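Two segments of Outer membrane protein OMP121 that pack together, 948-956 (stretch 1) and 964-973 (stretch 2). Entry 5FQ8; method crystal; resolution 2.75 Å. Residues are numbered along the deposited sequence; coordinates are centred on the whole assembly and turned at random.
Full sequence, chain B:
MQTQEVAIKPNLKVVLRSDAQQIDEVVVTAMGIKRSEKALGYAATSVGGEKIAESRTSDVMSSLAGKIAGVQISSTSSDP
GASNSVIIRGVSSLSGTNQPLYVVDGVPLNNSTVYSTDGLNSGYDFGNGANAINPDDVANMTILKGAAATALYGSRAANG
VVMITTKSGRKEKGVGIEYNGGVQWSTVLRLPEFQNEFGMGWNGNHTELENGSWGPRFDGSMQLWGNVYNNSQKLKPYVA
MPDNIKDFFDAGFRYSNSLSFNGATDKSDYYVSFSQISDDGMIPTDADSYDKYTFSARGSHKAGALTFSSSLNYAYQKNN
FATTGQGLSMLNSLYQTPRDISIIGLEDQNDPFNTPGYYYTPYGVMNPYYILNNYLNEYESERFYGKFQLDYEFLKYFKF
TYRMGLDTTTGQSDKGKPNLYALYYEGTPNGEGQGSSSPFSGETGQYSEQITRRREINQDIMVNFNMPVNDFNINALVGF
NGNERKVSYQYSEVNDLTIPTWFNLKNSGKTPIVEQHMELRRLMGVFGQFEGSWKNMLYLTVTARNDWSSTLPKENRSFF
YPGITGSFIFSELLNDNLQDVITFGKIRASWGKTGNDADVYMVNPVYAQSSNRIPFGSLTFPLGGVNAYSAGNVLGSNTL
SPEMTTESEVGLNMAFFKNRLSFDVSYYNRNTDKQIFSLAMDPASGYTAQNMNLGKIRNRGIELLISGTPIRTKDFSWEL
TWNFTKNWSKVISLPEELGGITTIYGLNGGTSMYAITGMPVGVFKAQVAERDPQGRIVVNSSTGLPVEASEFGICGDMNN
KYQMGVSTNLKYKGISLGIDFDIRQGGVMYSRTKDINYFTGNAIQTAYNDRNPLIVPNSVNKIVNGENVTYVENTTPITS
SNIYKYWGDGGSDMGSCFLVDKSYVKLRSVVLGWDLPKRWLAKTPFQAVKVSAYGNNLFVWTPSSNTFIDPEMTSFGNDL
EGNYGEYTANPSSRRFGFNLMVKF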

# COMPACT_ATOMS: atom_id res chain seq x y z
N PHE B 948 28.96 16.33 -24.37
CA PHE B 948 27.64 16.12 -23.80
C PHE B 948 27.62 16.10 -22.29
O PHE B 948 26.81 16.81 -21.69
N ILE B 949 28.47 15.32 -21.64
CA ILE B 949 28.34 15.09 -20.21
C ILE B 949 29.66 15.25 -19.47
O ILE B 949 30.74 15.08 -20.04
N ASP B 950 29.56 15.56 -18.19
CA ASP B 950 30.65 15.32 -17.27
C ASP B 950 30.57 13.84 -16.97
O ASP B 950 29.62 13.40 -16.33
N PRO B 951 31.53 13.06 -17.41
CA PRO B 951 31.46 11.61 -17.22
C PRO B 951 31.29 11.11 -15.79
O PRO B 951 31.17 9.90 -15.60
N GLU B 952 31.29 11.99 -14.79
CA GLU B 952 31.13 11.55 -13.42
C GLU B 952 29.65 11.51 -13.07
O GLU B 952 29.13 12.33 -12.30
N MET B 953 28.96 10.53 -13.64
CA MET B 953 27.51 10.50 -13.68
C MET B 953 27.00 9.06 -13.71
O MET B 953 27.52 8.25 -14.48
N THR B 954 25.97 8.77 -12.93
CA THR B 954 25.25 7.52 -13.12
C THR B 954 23.78 7.66 -12.76
O THR B 954 23.36 8.63 -12.15
N SER B 955 23.02 6.65 -13.15
CA SER B 955 21.65 6.48 -12.70
C SER B 955 21.46 5.11 -12.09
O SER B 955 20.33 4.72 -11.81
N PHE B 956 22.53 4.40 -11.86
CA PHE B 956 22.47 3.01 -11.49
C PHE B 956 23.37 2.72 -10.30
O PHE B 956 23.88 1.62 -10.14
N TYR B 964 27.53 1.28 -15.95
CA TYR B 964 26.89 1.14 -17.25
C TYR B 964 26.73 2.48 -17.93
O TYR B 964 26.83 2.58 -19.16
N GLY B 965 26.43 3.52 -17.18
CA GLY B 965 26.24 4.80 -17.79
C GLY B 965 25.31 5.67 -16.99
O GLY B 965 25.01 5.39 -15.84
N GLU B 966 24.89 6.74 -17.64
CA GLU B 966 24.04 7.76 -17.06
C GLU B 966 22.75 7.81 -17.86
O GLU B 966 22.79 7.77 -19.09
N TYR B 967 21.62 7.89 -17.18
CA TYR B 967 20.33 7.80 -17.85
C TYR B 967 19.58 9.11 -17.70
O TYR B 967 18.52 9.18 -17.10
N THR B 968 20.11 10.14 -18.36
CA THR B 968 19.74 11.53 -18.13
C THR B 968 19.77 11.87 -16.65
O THR B 968 18.86 12.49 -16.11
N ALA B 969 20.85 11.45 -16.00
CA ALA B 969 21.21 12.03 -14.72
C ALA B 969 21.25 13.54 -14.84
O ALA B 969 21.47 14.09 -15.91
N ASN B 970 21.01 14.21 -13.73
CA ASN B 970 20.99 15.66 -13.76
C ASN B 970 22.38 16.21 -14.06
O ASN B 970 23.38 15.58 -13.73
N PRO B 971 22.47 17.37 -14.68
CA PRO B 971 23.78 17.95 -14.99
C PRO B 971 24.65 18.09 -13.75
O PRO B 971 24.15 18.37 -12.67
N SER B 972 25.95 17.87 -13.93
CA SER B 972 26.87 18.07 -12.82
C SER B 972 27.07 19.56 -12.59
O SER B 972 26.80 20.40 -13.44
N SER B 973 27.53 19.89 -11.40
CA SER B 973 27.61 21.28 -11.02
C SER B 973 29.04 21.68 -10.70
O SER B 973 29.92 20.84 -10.49

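The two stretches come from one chain and lie closest near Thr954 and Glu966, whose CA atoms are 4.1 Å apart; toward Asp950 and Ser972 the CA separation widens to 6.5 Å. Together they bury 587 Å² between them. Met953 and Phe956 are the main fillers, with small Ala969, Ser955 and Ser972 among the residues that complete the contact.

The most heavily covered residue is Met953. It points toward stretch 2 with chi1 at -103°, between wells, and chi2 and chi3 both t, so the chain runs out fully extended beyond CB. Its slender, unbranched shape suits a narrow hollow lined largely by backbone. Its CG lies 4.0 Å from Ala969 CB and its SD 3.7 Å from Glu966 CG. The terminal methyl reaches furthest: Met953 CE sits 3.1 Å from Asn970 O, a tight approach, and 3.7 Å from Pro971 CA. Ala969 points toward stretch 1, but its single methyl is short enough to leave room for the methionine while also meeting Thr954 O, 3.7 Å from Ala969 CB. Asn970 and Pro971 turn their side chains away, so here they offer mainly backbone to the methionine tip.

Beside this plug, Ile949 (p, t) points inward and its CG2 comes within 3.9 Å of Glu966 OE1. Glu966 leaves sideways, with chi1 and chi2 both off the usual wells, and its aliphatic CG packs on the sulfur while its carboxylate finds partners elsewhere in the structure.

Where the backbones have drawn apart, two polar side chains span the gap. Asp950 (chi1 t) and Ser972 (chi1 p) point toward each other, and Ser972 OG donates a hydrogen bond to Asp950 OD2 at 3.0 Å. The other carboxylate oxygen, Asp950 OD1, accepts from Glu952 N at 2.9 Å, tying the side chain to the turn of its own stretch.

Ser955 (m) is a small polar bump: its OG accepts a hydrogen bond from Tyr967 N at 3.2 Å, and lies 4.0 Å from Ala969 CB. A short side chain fits well here, since it must reach a backbone amide at close range. The CA-to-CB bond of Thr954 (t) points away overall, yet its OG1 lies 3.0 Å from Gly965 O and accepts from Phe956 N at 3.1 Å.

The CA-to-CB bond of Phe956 (m) points toward stretch 2, and its flat ring packs against Tyr964, Gly965 and Tyr967. Gly965 O meets the ring edge near its plane, 3.2 Å from Phe956 CD2. Tyr964 (t) forms an offset edge-to-face pair with it, presenting its edge to the phenylalanine face, with centroids 5.6 Å apart and planes at 84°. Tyr967 adds its CB, 3.6 Å from Phe956 CZ, before its ring leads away. Between the tyrosines, Gly965 adopts backbone angles of 152/-167, where a CB would be jammed against the preceding carbonyl oxygen; that conformation by itself calls for glycine.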

# COMPACT_ATOMS: atom_id res chain seq x y z
CB PHE B 948 27.05 14.81 -24.36
CG PHE B 948 27.19 14.69 -25.84
CD1 PHE B 948 26.56 15.57 -26.68
CD2 PHE B 948 27.98 13.71 -26.38
CE1 PHE B 948 26.71 15.47 -28.02
CE2 PHE B 948 28.14 13.61 -27.71
CZ PHE B 948 27.50 14.49 -28.55
CB ILE B 949 27.80 13.69 -19.91
CG1 ILE B 949 28.76 12.65 -20.47
CG2 ILE B 949 26.45 13.52 -20.48
CD1 ILE B 949 28.55 11.29 -19.90
CB ASP B 950 30.53 16.18 -16.01
CG ASP B 950 31.41 15.70 -14.87
OD1 ASP B 950 32.19 14.76 -15.02
OD2 ASP B 950 31.31 16.29 -13.79
CB PRO B 951 32.80 11.14 -17.77
CG PRO B 951 33.12 12.11 -18.79
CD PRO B 951 32.60 13.42 -18.33
CB GLU B 952 31.91 12.45 -12.48
CG GLU B 952 32.23 11.79 -11.16
CD GLU B 952 32.98 12.68 -10.21
OE1 GLU B 952 33.58 13.67 -10.67
OE2 GLU B 952 32.96 12.39 -9.00
CB MET B 953 26.98 11.20 -14.93
CG MET B 953 26.42 12.55 -14.74
SD MET B 953 25.87 13.06 -16.35
CE MET B 953 25.28 14.69 -15.99
CB THR B 954 25.83 6.38 -12.30
OG1 THR B 954 25.41 5.15 -12.87
CG2 THR B 954 25.36 6.44 -10.88
CB SER B 955 20.66 6.68 -13.83
OG SER B 955 20.56 8.04 -14.12
CB PHE B 956 22.83 2.15 -12.70
CG PHE B 956 22.09 2.56 -13.94
CD1 PHE B 956 20.77 2.20 -14.12
CD2 PHE B 956 22.68 3.35 -14.89
CE1 PHE B 956 20.07 2.59 -15.22
CE2 PHE B 956 22.00 3.74 -16.00
CZ PHE B 956 20.68 3.36 -16.17
CB TYR B 964 25.54 0.45 -17.09
CG TYR B 964 24.68 0.48 -18.31
CD1 TYR B 964 23.86 1.57 -18.58
CD2 TYR B 964 24.68 -0.57 -19.20
CE1 TYR B 964 23.09 1.61 -19.69
CE2 TYR B 964 23.91 -0.54 -20.31
CZ TYR B 964 23.11 0.55 -20.55
OH TYR B 964 22.32 0.60 -21.67
CB GLU B 966 24.73 9.12 -17.10
CG GLU B 966 23.81 10.27 -17.50
CD GLU B 966 23.89 10.56 -18.96
OE1 GLU B 966 24.82 10.07 -19.59
OE2 GLU B 966 23.02 11.27 -19.49
CB TYR B 967 19.53 6.61 -17.33
CG TYR B 967 18.64 6.07 -18.41
CD1 TYR B 967 19.17 5.34 -19.45
CD2 TYR B 967 17.29 6.35 -18.43
CE1 TYR B 967 18.38 4.87 -20.46
CE2 TYR B 967 16.49 5.88 -19.44
CZ TYR B 967 17.05 5.14 -20.45
OH TYR B 967 16.28 4.67 -21.46
CB THR B 968 18.39 11.89 -18.74
OG1 THR B 968 17.46 10.84 -18.52
CG2 THR B 968 18.54 12.11 -20.21
CB ALA B 969 22.57 11.51 -14.27
CB ASN B 970 20.49 16.20 -12.43
CG ASN B 970 19.08 15.79 -12.14
OD1 ASN B 970 18.23 15.78 -13.00
ND2 ASN B 970 18.83 15.45 -10.89
CB PRO B 971 23.43 19.32 -15.57
CG PRO B 971 22.06 19.20 -16.03
CD PRO B 971 21.37 18.23 -15.15
CB SER B 972 28.20 17.39 -13.08
OG SER B 972 29.01 18.15 -13.95
CB SER B 973 26.72 21.59 -9.81
OG SER B 973 27.19 20.93 -8.66